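PDB 3RIQ: tailspike protein, which probably recognises Salmonella lipopolysaccharide as the phage receptor and, as an endorhamnosidase, cleaves its polysaccharide chain. Local coordinates for residues A[328-333]-A[351-356]; A[347-352]-A[378-383]; A[282-287]-A[306-311]; A[374-379]-A[400-405]; A[248-253]-A[265-270]. All coordinates share one frame; numbering follows the deposited sequence.

Contact 1: A[328-333]-A[351-356]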
# COMPACT_ATOMS: atom_id res chain seq x y z
N ASP A 328 -7.79 15.70 13.00
CA ASP A 328 -9.07 15.81 13.75
C ASP A 328 -10.21 15.76 12.72
O ASP A 328 -10.01 15.37 11.57
CB ASP A 328 -9.16 17.07 14.64
CG ASP A 328 -9.37 18.35 13.84
OD1 ASP A 328 -9.06 18.34 12.63
OD2 ASP A 328 -9.86 19.37 14.42
N GLY A 329 -11.38 16.22 13.12
CA GLY A 329 -12.54 16.26 12.27
C GLY A 329 -13.19 14.89 12.14
O GLY A 329 -12.87 13.93 12.87
N GLN A 330 -14.18 14.82 11.27
CA GLN A 330 -14.91 13.57 11.06
C GLN A 330 -15.14 13.30 9.61
O GLN A 330 -14.93 14.17 8.77
CB GLN A 330 -16.25 13.58 11.81
CG GLN A 330 -17.27 14.65 11.35
CD GLN A 330 -18.60 14.47 12.09
OE1 GLN A 330 -19.31 13.46 11.89
NE2 GLN A 330 -18.90 15.38 13.00
N LYS A 331 -15.53 12.06 9.33
CA LYS A 331 -15.77 11.55 7.98
C LYS A 331 -14.51 11.57 7.12
O LYS A 331 -14.59 11.51 5.89
CB LYS A 331 -16.91 12.32 7.30
CG LYS A 331 -18.25 12.11 7.99
CD LYS A 331 -19.35 12.99 7.36
CE LYS A 331 -20.00 12.22 6.18
NZ LYS A 331 -20.85 12.99 5.25
N ASN A 332 -13.35 11.57 7.76
CA ASN A 332 -12.09 11.35 7.05
C ASN A 332 -11.89 9.87 6.76
O ASN A 332 -12.37 9.02 7.52
CB ASN A 332 -10.90 11.85 7.87
CG ASN A 332 -11.02 13.32 8.26
OD1 ASN A 332 -11.02 14.21 7.42
ND2 ASN A 332 -11.11 13.58 9.56
N ILE A 333 -11.16 9.55 5.70
CA ILE A 333 -10.72 8.16 5.38
C ILE A 333 -9.21 8.12 5.47
O ILE A 333 -8.55 8.92 4.82
CB ILE A 333 -11.23 7.71 3.98
CG1 ILE A 333 -12.75 7.64 4.00
CG2 ILE A 333 -10.60 6.37 3.59
CD1 ILE A 333 -13.40 7.45 2.62
N GLY A 351 -10.36 13.69 16.41
CA GLY A 351 -11.75 13.91 16.01
C GLY A 351 -12.65 12.75 16.41
O GLY A 351 -12.52 12.19 17.51
N THR A 352 -13.58 12.41 15.53
CA THR A 352 -14.52 11.33 15.80
C THR A 352 -15.07 10.83 14.46
O THR A 352 -14.94 11.51 13.46
CB THR A 352 -15.69 11.84 16.71
OG1 THR A 352 -16.48 10.75 17.14
CG2 THR A 352 -16.59 12.84 15.95
N ASN A 353 -15.69 9.65 14.44
CA ASN A 353 -16.41 9.19 13.27
C ASN A 353 -15.51 9.20 12.03
O ASN A 353 -15.92 9.62 10.95
CB ASN A 353 -17.69 10.04 13.07
CG ASN A 353 -18.57 9.55 11.93
OD1 ASN A 353 -18.65 8.35 11.66
ND2 ASN A 353 -19.23 10.50 11.24
N ASN A 354 -14.30 8.67 12.19
CA ASN A 354 -13.37 8.46 11.08
C ASN A 354 -13.16 6.98 10.83
O ASN A 354 -13.35 6.14 11.72
CB ASN A 354 -12.01 9.15 11.37
CG ASN A 354 -12.16 10.66 11.48
OD1 ASN A 354 -12.68 11.29 10.56
ND2 ASN A 354 -11.74 11.23 12.60
N ASP A 355 -12.74 6.68 9.60
CA ASP A 355 -12.49 5.31 9.17
C ASP A 355 -11.00 5.13 8.94
O ASP A 355 -10.41 5.82 8.10
CB ASP A 355 -13.28 5.03 7.90
CG ASP A 355 -14.73 4.81 8.20
OD1 ASP A 355 -15.06 3.73 8.71
OD2 ASP A 355 -15.54 5.70 7.94
N ILE A 356 -10.41 4.23 9.71
CA ILE A 356 -8.95 4.11 9.87
C ILE A 356 -8.54 2.68 9.60
O ILE A 356 -8.98 1.78 10.31
CB ILE A 356 -8.54 4.47 11.32
CG1 ILE A 356 -9.00 5.88 11.70
CG2 ILE A 356 -7.04 4.35 11.54
CD1 ILE A 356 -8.86 6.21 13.17
O HOH W 1 -15.13 8.27 7.14

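Contact 2: A[347-352]-A[378-383]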
# COMPACT_ATOMS: atom_id res chain seq x y z
N MET A 347 0.27 7.63 16.27
CA MET A 347 -0.91 7.91 15.42
C MET A 347 -1.96 8.46 16.37
O MET A 347 -2.18 7.89 17.46
CB MET A 347 -1.42 6.63 14.72
CG MET A 347 -2.51 6.90 13.68
SD MET A 347 -4.03 5.94 13.89
CE MET A 347 -5.00 6.95 15.03
N PHE A 348 -2.63 9.54 15.98
CA PHE A 348 -3.57 10.19 16.91
C PHE A 348 -4.78 10.71 16.10
O PHE A 348 -4.64 11.48 15.14
CB PHE A 348 -2.85 11.33 17.66
CG PHE A 348 -3.52 11.80 18.92
CD1 PHE A 348 -2.81 11.78 20.14
CD2 PHE A 348 -4.81 12.36 18.92
CE1 PHE A 348 -3.40 12.28 21.35
CE2 PHE A 348 -5.38 12.86 20.11
CZ PHE A 348 -4.69 12.81 21.32
N ASP A 349 -5.97 10.28 16.50
CA ASP A 349 -7.24 10.79 15.98
C ASP A 349 -7.89 11.66 17.04
O ASP A 349 -8.40 11.14 18.06
CB ASP A 349 -8.14 9.63 15.50
CG ASP A 349 -9.46 10.10 14.90
OD1 ASP A 349 -9.95 11.21 15.20
OD2 ASP A 349 -10.04 9.31 14.12
N ARG A 350 -7.84 12.97 16.81
CA ARG A 350 -8.35 13.96 17.76
C ARG A 350 -9.83 14.26 17.48
O ARG A 350 -10.48 15.03 18.22
CB ARG A 350 -7.50 15.25 17.69
CG ARG A 350 -8.05 16.38 18.54
CD ARG A 350 -7.36 16.59 19.83
NE ARG A 350 -6.53 17.73 19.54
CZ ARG A 350 -6.00 18.62 20.38
NH1 ARG A 350 -6.12 18.55 21.72
NH2 ARG A 350 -5.30 19.59 19.83
N GLY A 351 -10.36 13.69 16.41
CA GLY A 351 -11.75 13.91 16.01
C GLY A 351 -12.65 12.75 16.41
O GLY A 351 -12.52 12.19 17.51
N THR A 352 -13.58 12.41 15.53
CA THR A 352 -14.52 11.33 15.80
C THR A 352 -15.07 10.83 14.46
O THR A 352 -14.94 11.51 13.46
CB THR A 352 -15.69 11.84 16.71
OG1 THR A 352 -16.48 10.75 17.14
CG2 THR A 352 -16.59 12.84 15.95
N GLY A 378 -12.38 9.94 19.89
CA GLY A 378 -13.83 9.93 19.61
C GLY A 378 -14.25 8.55 19.18
O GLY A 378 -13.58 7.57 19.49
N GLY A 379 -15.35 8.46 18.45
CA GLY A 379 -15.84 7.14 18.06
C GLY A 379 -15.42 6.82 16.65
O GLY A 379 -16.20 7.03 15.69
N SER A 380 -14.20 6.28 16.52
CA SER A 380 -13.68 5.93 15.20
C SER A 380 -13.71 4.41 14.98
O SER A 380 -14.02 3.64 15.91
CB SER A 380 -12.28 6.52 14.97
OG SER A 380 -12.43 7.93 14.82
N ARG A 381 -13.43 3.97 13.75
CA ARG A 381 -13.51 2.54 13.42
C ARG A 381 -12.14 2.16 12.87
O ARG A 381 -11.71 2.70 11.84
CB ARG A 381 -14.60 2.29 12.36
CG ARG A 381 -16.01 2.61 12.87
CD ARG A 381 -17.03 2.84 11.75
NE ARG A 381 -16.76 4.07 11.00
CZ ARG A 381 -17.17 5.31 11.31
NH1 ARG A 381 -17.90 5.52 12.41
NH2 ARG A 381 -16.85 6.35 10.51
N LEU A 382 -11.45 1.24 13.55
CA LEU A 382 -10.07 0.87 13.20
C LEU A 382 -10.03 -0.57 12.75
O LEU A 382 -10.59 -1.45 13.45
CB LEU A 382 -9.14 1.01 14.41
CG LEU A 382 -8.88 2.42 14.95
CD1 LEU A 382 -10.10 2.99 15.64
CD2 LEU A 382 -7.71 2.39 15.93
N ARG A 383 -9.38 -0.82 11.61
CA ARG A 383 -9.29 -2.20 11.07
C ARG A 383 -7.88 -2.42 10.55
O ARG A 383 -7.45 -1.69 9.65
CB ARG A 383 -10.30 -2.51 9.95
CG ARG A 383 -11.77 -2.22 10.23
CD ARG A 383 -12.17 -0.94 9.61
NE ARG A 383 -13.60 -0.62 9.66
CZ ARG A 383 -14.07 0.55 9.20
NH1 ARG A 383 -13.24 1.45 8.66
NH2 ARG A 383 -15.37 0.82 9.29
O HOH W 2 -11.44 9.37 17.29

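Contact 3: A[282-287]-A[306-311]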
# COMPACT_ATOMS: atom_id res chain seq x y z
N VAL A 282 -2.97 17.16 10.00
CA VAL A 282 -4.19 17.41 9.21
C VAL A 282 -5.30 17.72 10.22
O VAL A 282 -6.28 16.98 10.33
CB VAL A 282 -4.52 16.22 8.28
CG1 VAL A 282 -5.72 16.56 7.37
CG2 VAL A 282 -3.31 15.89 7.38
N ASN A 283 -5.09 18.78 11.01
CA ASN A 283 -6.09 19.24 11.97
C ASN A 283 -6.75 20.53 11.50
O ASN A 283 -6.13 21.34 10.78
CB ASN A 283 -5.43 19.49 13.33
CG ASN A 283 -5.10 18.19 14.06
OD1 ASN A 283 -5.84 17.76 14.96
ND2 ASN A 283 -4.00 17.54 13.67
N ALA A 284 -7.98 20.77 11.96
CA ALA A 284 -8.71 22.01 11.62
C ALA A 284 -8.97 22.89 12.84
O ALA A 284 -8.94 24.10 12.71
CB ALA A 284 -10.03 21.66 10.92
N ASP A 285 -9.22 22.29 14.02
CA ASP A 285 -9.36 23.05 15.27
C ASP A 285 -8.15 22.81 16.16
O ASP A 285 -7.60 21.68 16.20
CB ASP A 285 -10.62 22.60 16.02
CG ASP A 285 -11.91 23.03 15.36
OD1 ASP A 285 -11.95 24.13 14.75
OD2 ASP A 285 -12.88 22.23 15.42
N THR A 286 -7.76 23.82 16.94
CA THR A 286 -6.66 23.64 17.89
C THR A 286 -6.86 24.57 19.09
O THR A 286 -7.54 25.60 18.98
CB THR A 286 -5.28 23.88 17.24
OG1 THR A 286 -4.25 23.43 18.12
CG2 THR A 286 -5.02 25.36 16.94
N GLY A 287 -6.32 24.18 20.25
CA GLY A 287 -6.43 25.03 21.45
C GLY A 287 -7.85 25.03 22.00
O GLY A 287 -8.60 24.06 21.79
N LEU A 306 -15.26 18.94 12.95
CA LEU A 306 -15.72 19.45 11.65
C LEU A 306 -15.74 18.32 10.62
O LEU A 306 -14.87 17.44 10.67
CB LEU A 306 -14.79 20.58 11.15
CG LEU A 306 -14.92 21.90 11.93
CD1 LEU A 306 -13.73 22.85 11.69
CD2 LEU A 306 -16.28 22.57 11.59
N PRO A 307 -16.67 18.38 9.65
CA PRO A 307 -16.72 17.32 8.64
C PRO A 307 -15.70 17.55 7.51
O PRO A 307 -16.04 17.87 6.38
CB PRO A 307 -18.18 17.36 8.18
CG PRO A 307 -18.52 18.87 8.20
CD PRO A 307 -17.76 19.36 9.46
N THR A 308 -14.44 17.39 7.86
CA THR A 308 -13.37 17.72 6.91
C THR A 308 -13.32 16.77 5.72
O THR A 308 -12.93 17.20 4.63
CB THR A 308 -12.02 17.82 7.62
OG1 THR A 308 -11.84 16.68 8.48
CG2 THR A 308 -11.98 19.09 8.48
N GLN A 309 -13.65 15.47 5.90
CA GLN A 309 -13.72 14.51 4.76
C GLN A 309 -12.42 14.49 3.95
O GLN A 309 -12.47 14.43 2.73
CB GLN A 309 -14.89 14.86 3.82
CG GLN A 309 -16.30 14.64 4.41
CD GLN A 309 -17.34 14.51 3.29
OE1 GLN A 309 -17.39 13.50 2.56
NE2 GLN A 309 -18.15 15.54 3.11
N HIS A 310 -11.27 14.54 4.61
CA HIS A 310 -10.02 14.35 3.89
C HIS A 310 -9.82 12.86 3.59
O HIS A 310 -10.39 11.98 4.26
CB HIS A 310 -8.84 14.87 4.72
CG HIS A 310 -8.89 16.34 5.01
ND1 HIS A 310 -8.94 17.30 4.02
CD2 HIS A 310 -8.80 17.01 6.19
CE1 HIS A 310 -8.92 18.50 4.58
NE2 HIS A 310 -8.84 18.35 5.90
N ILE A 311 -9.00 12.60 2.59
CA ILE A 311 -8.45 11.27 2.31
C ILE A 311 -6.96 11.31 2.57
O ILE A 311 -6.24 12.14 1.98
CB ILE A 311 -8.75 10.84 0.85
CG1 ILE A 311 -10.27 10.82 0.58
CG2 ILE A 311 -8.05 9.51 0.52
CD1 ILE A 311 -10.67 10.52 -0.91
O HOH W 3 -9.09 17.82 9.72
O HOH W 4 -12.52 20.01 13.57

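Contact 4: A[374-379]-A[400-405]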
# COMPACT_ATOMS: atom_id res chain seq x y z
N ILE A 374 -1.05 4.48 19.97
CA ILE A 374 -2.15 4.89 19.11
C ILE A 374 -3.25 5.41 20.04
O ILE A 374 -3.58 4.76 21.04
CB ILE A 374 -2.67 3.72 18.26
CG1 ILE A 374 -1.61 3.32 17.22
CG2 ILE A 374 -4.00 4.07 17.51
CD1 ILE A 374 -2.01 2.14 16.32
N VAL A 375 -3.75 6.60 19.72
CA VAL A 375 -4.85 7.22 20.47
C VAL A 375 -5.97 7.62 19.54
O VAL A 375 -5.71 8.21 18.47
CB VAL A 375 -4.38 8.52 21.21
CG1 VAL A 375 -5.58 9.24 21.84
CG2 VAL A 375 -3.31 8.19 22.27
N CYS A 376 -7.22 7.35 19.94
CA CYS A 376 -8.38 7.98 19.31
C CYS A 376 -9.23 8.54 20.42
O CYS A 376 -9.54 7.83 21.43
CB CYS A 376 -9.24 6.99 18.53
SG CYS A 376 -8.40 6.11 17.19
N GLU A 377 -9.66 9.79 20.24
CA GLU A 377 -10.42 10.51 21.25
C GLU A 377 -11.93 10.35 21.08
O GLU A 377 -12.70 10.62 22.01
CB GLU A 377 -10.02 12.01 21.26
CG GLU A 377 -8.59 12.28 21.63
CD GLU A 377 -8.38 12.55 23.09
OE1 GLU A 377 -9.29 12.25 23.90
OE2 GLU A 377 -7.31 13.09 23.43
N GLY A 378 -12.38 9.94 19.89
CA GLY A 378 -13.83 9.93 19.61
C GLY A 378 -14.25 8.55 19.18
O GLY A 378 -13.58 7.57 19.49
N GLY A 379 -15.35 8.46 18.45
CA GLY A 379 -15.84 7.14 18.06
C GLY A 379 -15.42 6.82 16.65
O GLY A 379 -16.20 7.03 15.69
N PRO A 400 -11.03 4.60 23.75
CA PRO A 400 -12.11 4.11 24.60
C PRO A 400 -13.48 4.02 23.93
O PRO A 400 -14.26 3.15 24.27
CB PRO A 400 -12.17 5.14 25.73
CG PRO A 400 -10.89 5.83 25.71
CD PRO A 400 -10.27 5.70 24.39
N SER A 401 -13.76 4.95 23.01
CA SER A 401 -15.07 5.01 22.37
C SER A 401 -15.07 4.42 20.97
O SER A 401 -16.08 4.48 20.26
CB SER A 401 -15.53 6.46 22.29
OG SER A 401 -15.73 6.96 23.60
N SER A 402 -13.96 3.78 20.58
CA SER A 402 -13.81 3.26 19.22
C SER A 402 -14.01 1.77 19.16
O SER A 402 -13.98 1.10 20.20
CB SER A 402 -12.45 3.63 18.66
OG SER A 402 -12.31 5.04 18.58
N GLU A 403 -14.19 1.24 17.96
CA GLU A 403 -14.13 -0.20 17.75
C GLU A 403 -12.91 -0.57 16.93
O GLU A 403 -12.44 0.21 16.10
CB GLU A 403 -15.41 -0.71 17.11
CG GLU A 403 -15.65 -0.21 15.72
CD GLU A 403 -16.96 -0.77 15.18
OE1 GLU A 403 -17.14 -2.01 15.20
OE2 GLU A 403 -17.81 0.02 14.75
N VAL A 404 -12.38 -1.76 17.19
CA VAL A 404 -11.14 -2.24 16.59
C VAL A 404 -11.34 -3.64 16.01
O VAL A 404 -12.12 -4.43 16.55
CB VAL A 404 -10.04 -2.27 17.68
CG1 VAL A 404 -8.70 -2.57 17.08
CG2 VAL A 404 -9.96 -0.95 18.43
N SER A 405 -10.63 -3.95 14.93
CA SER A 405 -10.59 -5.31 14.37
C SER A 405 -9.20 -5.56 13.79
O SER A 405 -8.54 -4.63 13.31
CB SER A 405 -11.66 -5.49 13.31
OG SER A 405 -11.39 -4.65 12.22
O HOH W 5 -12.09 6.46 21.26

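Contact 5: A[248-253]-A[265-270]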
# COMPACT_ATOMS: atom_id res chain seq x y z
N VAL A 248 3.49 18.00 6.38
CA VAL A 248 2.59 18.90 5.66
C VAL A 248 1.55 19.33 6.70
O VAL A 248 1.36 18.68 7.73
CB VAL A 248 1.88 18.23 4.45
CG1 VAL A 248 2.89 17.75 3.39
CG2 VAL A 248 0.92 17.08 4.90
N LYS A 249 0.83 20.41 6.41
CA LYS A 249 -0.12 20.96 7.41
C LYS A 249 -1.34 21.60 6.79
O LYS A 249 -1.22 22.36 5.80
CB LYS A 249 0.61 22.04 8.25
CG LYS A 249 -0.26 22.72 9.31
CD LYS A 249 0.57 23.61 10.25
CE LYS A 249 -0.37 24.39 11.17
NZ LYS A 249 0.31 25.46 12.00
N THR A 250 -2.50 21.33 7.40
CA THR A 250 -3.70 22.14 7.16
C THR A 250 -3.79 23.11 8.34
O THR A 250 -3.76 22.71 9.49
CB THR A 250 -4.96 21.27 7.05
OG1 THR A 250 -5.08 20.43 8.21
CG2 THR A 250 -4.89 20.39 5.82
N TYR A 251 -3.88 24.40 8.04
CA TYR A 251 -3.93 25.42 9.10
C TYR A 251 -5.20 25.24 9.96
O TYR A 251 -6.25 24.80 9.49
CB TYR A 251 -3.87 26.84 8.47
CG TYR A 251 -3.29 27.93 9.38
CD1 TYR A 251 -1.94 28.24 9.35
CD2 TYR A 251 -4.11 28.66 10.23
CE1 TYR A 251 -1.42 29.22 10.19
CE2 TYR A 251 -3.60 29.63 11.07
CZ TYR A 251 -2.27 29.91 11.04
OH TYR A 251 -1.73 30.91 11.86
N GLN A 252 -5.07 25.63 11.23
CA GLN A 252 -6.18 25.62 12.19
C GLN A 252 -6.71 26.99 12.59
O GLN A 252 -6.00 27.97 12.59
CB GLN A 252 -5.75 24.87 13.46
CG GLN A 252 -5.41 23.38 13.21
CD GLN A 252 -3.95 23.07 13.30
OE1 GLN A 252 -3.29 23.47 14.25
NE2 GLN A 252 -3.44 22.35 12.36
N ASN A 253 -7.97 27.03 12.97
CA ASN A 253 -8.58 28.24 13.53
C ASN A 253 -8.59 29.42 12.53
O ASN A 253 -8.85 29.19 11.39
CB ASN A 253 -7.95 28.59 14.88
CG ASN A 253 -8.10 27.47 15.94
OD1 ASN A 253 -8.58 26.38 15.66
ND2 ASN A 253 -7.67 27.76 17.15
N LEU A 265 -9.43 17.47 1.03
CA LEU A 265 -8.15 17.36 0.30
C LEU A 265 -7.71 15.90 0.28
O LEU A 265 -8.24 15.05 1.04
CB LEU A 265 -7.07 18.22 0.99
CG LEU A 265 -7.43 19.72 1.02
CD1 LEU A 265 -6.41 20.49 1.89
CD2 LEU A 265 -7.46 20.33 -0.39
N VAL A 266 -6.74 15.60 -0.59
CA VAL A 266 -6.12 14.28 -0.65
C VAL A 266 -4.64 14.38 -0.32
O VAL A 266 -3.92 15.23 -0.90
CB VAL A 266 -6.26 13.67 -2.08
CG1 VAL A 266 -5.52 12.30 -2.14
CG2 VAL A 266 -7.73 13.51 -2.47
N PHE A 267 -4.19 13.56 0.63
CA PHE A 267 -2.78 13.44 0.98
C PHE A 267 -2.41 12.00 0.71
O PHE A 267 -2.87 11.09 1.44
CB PHE A 267 -2.56 13.81 2.46
CG PHE A 267 -3.03 15.20 2.81
CD1 PHE A 267 -2.19 16.30 2.59
CD2 PHE A 267 -4.35 15.45 3.28
CE1 PHE A 267 -2.63 17.59 2.89
CE2 PHE A 267 -4.79 16.76 3.57
CZ PHE A 267 -3.93 17.83 3.37
N ASP A 268 -1.60 11.78 -0.33
CA ASP A 268 -1.29 10.43 -0.82
C ASP A 268 0.22 10.26 -1.01
O ASP A 268 0.80 10.93 -1.87
CB ASP A 268 -2.04 10.19 -2.16
CG ASP A 268 -1.65 8.88 -2.85
OD1 ASP A 268 -1.13 7.94 -2.21
OD2 ASP A 268 -1.90 8.78 -4.08
N ASN A 269 0.83 9.37 -0.23
CA ASN A 269 2.25 9.05 -0.38
C ASN A 269 3.14 10.21 0.01
O ASN A 269 3.82 10.84 -0.83
CB ASN A 269 2.59 8.54 -1.78
CG ASN A 269 3.96 7.87 -1.82
OD1 ASN A 269 4.52 7.60 -0.76
ND2 ASN A 269 4.54 7.69 -3.00
N ILE A 270 3.14 10.48 1.30
CA ILE A 270 4.01 11.48 1.88
C ILE A 270 4.96 10.74 2.79
O ILE A 270 4.53 9.93 3.61
CB ILE A 270 3.21 12.53 2.65
CG1 ILE A 270 2.23 13.25 1.70
CG2 ILE A 270 4.20 13.54 3.37
CD1 ILE A 270 1.24 14.15 2.37

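Contact 1: A[328-333]-A[351-356]
Asn354 runs alongside Asn332, and its side chain can be followed outward atom by atom. CB lies 3.9 Å from Asn332 O. A chi1 of -63° puts CG anti to the carbonyl carbon and beside the backbone N, and CG is 3.6 Å from both Gly329 O and Asn332 ND2. At the tip the amide divides its work. OD1 accepts the backbone N-H of Asn332 at 2.9 Å, with the donor in the carbonyl plane, and takes a weak second bond from Asn332 ND2. On the other branch, ND2 donates to Gly329 O at 2.9 Å and also reaches Asp349 OD2. The two amide planes are only 28° apart and the side chains point the same way, the geometry of an asparagine ladder at a turn of a right-handed parallel beta-helix. Asn332 OD1 repeats the pattern one rung back by accepting from His310 N. Gly329 O is gripped twice: Thr352 N donates to it over 3.1 Å, reaching the face of the carbonyl plane opposite to that used by Asn354 ND2. Farther out, Asn353 ND2 gives Gln330 OE1 a nearly straight bond of 3.0 Å, while Gln330 NE2 donates to Gln305 O and Asn353 OD1 is held by Arg381. Lys331 N donates to Asn353 O at 3.0 Å. The parallel pairing of the strands then begins, with Asp355 N donating to Asn332 O at 3.2 Å. A water lies within hydrogen-bonding distance of both Asp355 OD2 and Asn332 O, and Asp355 OD1 forms salt bridges with Arg381 and Arg383.

Contact 2: A[347-352]-A[378-383]
An Asx turn at a corner of the beta-helix is headed by Asp349, whose other carboxylate oxygen meets Ser380. In the turn, Asp349 OD1 accepts the N-H of Gly351 at 2.8 Å, and the chain bends as strand 347-349 ends. With chi1 near anti (-178°), Asp349 CG lies opposite its own backbone N, and OD2 receives the hydroxyl of Ser380 OG at 2.8 Å. That hydroxyl comes from well above the carboxylate plane, 52° out of it. Asp349 OD2 also accepts from Trp327 NE1, in addition to the amide of Asn354. A second direct link is made by Thr352, whose OG1 accepts Gly379 N at 2.9 Å with an N-H...O angle of 162°. A water beside them accepts from Gly378 N at 2.8 Å and donates to Gly351 O and Ser380 OG. Gly378 passes so close to segment 347-352 that its CA makes a C-H...O contact of 3.4 Å with Gly351 O. With three donors on one of its oxygens and the turn N-H on the other, the buried carboxylate is probably well compensated, and its position would be closely fixed.

Contact 3: A[282-287]-A[306-311]
Asp285 OD2 is gripped by several groups at once: a water donates to it at 2.9 Å, Phe304 N binds it and Arg292 NH2 forms a salt bridge with it, while OD1 has its own salt bridge to Arg261 NE. The same water accepts from Leu306 N at 3.0 Å, joining the carboxylate to the opposite segment. Leu306 crosses this side chain at about a right angle, and its CD1 lies 3.8 Å from Asp285 OD1. The rest of the contact is largely apolar. Ala284 CB packs against Leu306 CD1 and, also at 4.0 Å, against Thr308 CG2. Val282 closes the row: its chi1 of -175° puts CG1 anti to the backbone N, and CG1 comes 3.3 Å from His310 CD2, a tight approach that is oblique to the ring. Over the centre of that ring lies Thr308 O, 4.0 Å above its plane. A second water lies 3.0 Å from Val282 O and also near Thr308 OG1, whose direct partner is Asn332 OD1. Both segments belong to the long excursion between strands 281-282 and 311-318, and their end-to-end directions are nearly opposed. Val282 sits at the end of strand 281-282, and His310, just before strand 311-318, bonds through ND1 to Leu265 N, which ties the excursion to a neighbouring coil of the beta-helix.

Contact 4: A[374-379]-A[400-405]
A chi1 of -62° sets Ser402 OG anti to its own carbonyl carbon and beside its backbone N, where it faces Gly378. From this position Ser402 OG donates to Gly378 O at 3.0 Å, the hydroxyl tilted 24° from the carbonyl plane. Cys376 CB packs against the same oxygen of the serine, Ser402 OG, at 3.6 Å. Ser402 OG is also an acceptor, taking the backbone N-H of Ser380, so the one hydroxyl is fixed by two bonds to neighbouring parts of the preceding coil. A water binds close by: it donates to Gly378 O at 2.6 Å and to Cys376 O, and it accepts Ser401 N at 2.9 Å. Gly378 O thus serves both the serine and the water. Weaker contacts fill in around these bonds. Ser401 CB lies 3.6 Å from Gly378 O, and Pro400 CD rests 3.7 Å from Cys376 O. Next in the chain, Gly379 CA points a hydrogen at Ser401 O, 3.5 Å away and with an angle of 140° at the hydrogen. The chain turns a corner at 400 and 401, between strand 397-399 and strand 402-409, just as the other segment turns after strand 374-376. Here a side-chain oxygen accepts the N-H of the equivalent residue one coil back, as Asn354 OD1 does for Asn332 N: side-chain-to-backbone bonding between equivalent corner positions of successive coils of the parallel beta-helix.

Contact 5: A[248-253]-A[265-270]
Val248 and Thr250 face Phe267 and Ile270 inside the parallel beta-helix, and their meeting is part of the apolar core between two walls of the coil. Residues 248-250 and 265-270 run nearly opposite ways, 161° apart end to end. Their backbones stay well separated, the CA atoms of Val248 and Ile270 being 8.4 Å apart, so the side chains alone bridge the interior. The contacts are of van der Waals type. Val248 and Ile270 point at each other, tip to tip, with Val248 CG2 3.9 Å from Ile270 CD1. A chi1 of -62° puts Val248 CG1 anti to the carbonyl carbon and leaves CG2 between the backbone N and the carbonyl carbon; CG2 also reaches Phe267 CD1 at 4.0 Å as the two side chains slide past each other. This one methyl therefore serves two partners. Phe267 also touches Val282 and Phe222 of neighbouring coils. The polar end of Thr250 turns elsewhere: OG1 is bonded to Asn283 O. At and just before the corner at Asn269, Asp268 OD2 accepts from Asn269 ND2 of a second subunit, and Asn269 OD1 from Arg313 NH1 of a third, so the back of this wall belongs to the trimer interface. Thr250 turns its methyl inward: CG2 is 4.2 Å from Leu265 CD1 and meets the far end of the phenylalanine ring at Phe267 CZ, 3.7 Å away, approaching it obliquely.

Overall arrangement
From the N terminus, contact 5 comes first and closes the stretch of chain from strand 249-250 to strand 266-273 across the core. Contact 3 follows in series, closing the loop between strands 281-282 and 311-318. It touches contact 5 through the bond of Ile311 O with Phe267 N. Contact 1 joins the next coils, and from here the contacts overlap instead of nesting: the first segment of contact 2 (347-352) overlaps the second of contact 1, sharing Gly351 and Thr352, and the first segment of contact 4 overlaps the second of contact 2, sharing Gly378 and Gly379. Contacts 1 and 3 also touch, at Gln330 N and Leu306 O. Contacts 4 and 5 lie farthest apart, about 22 Å between centres.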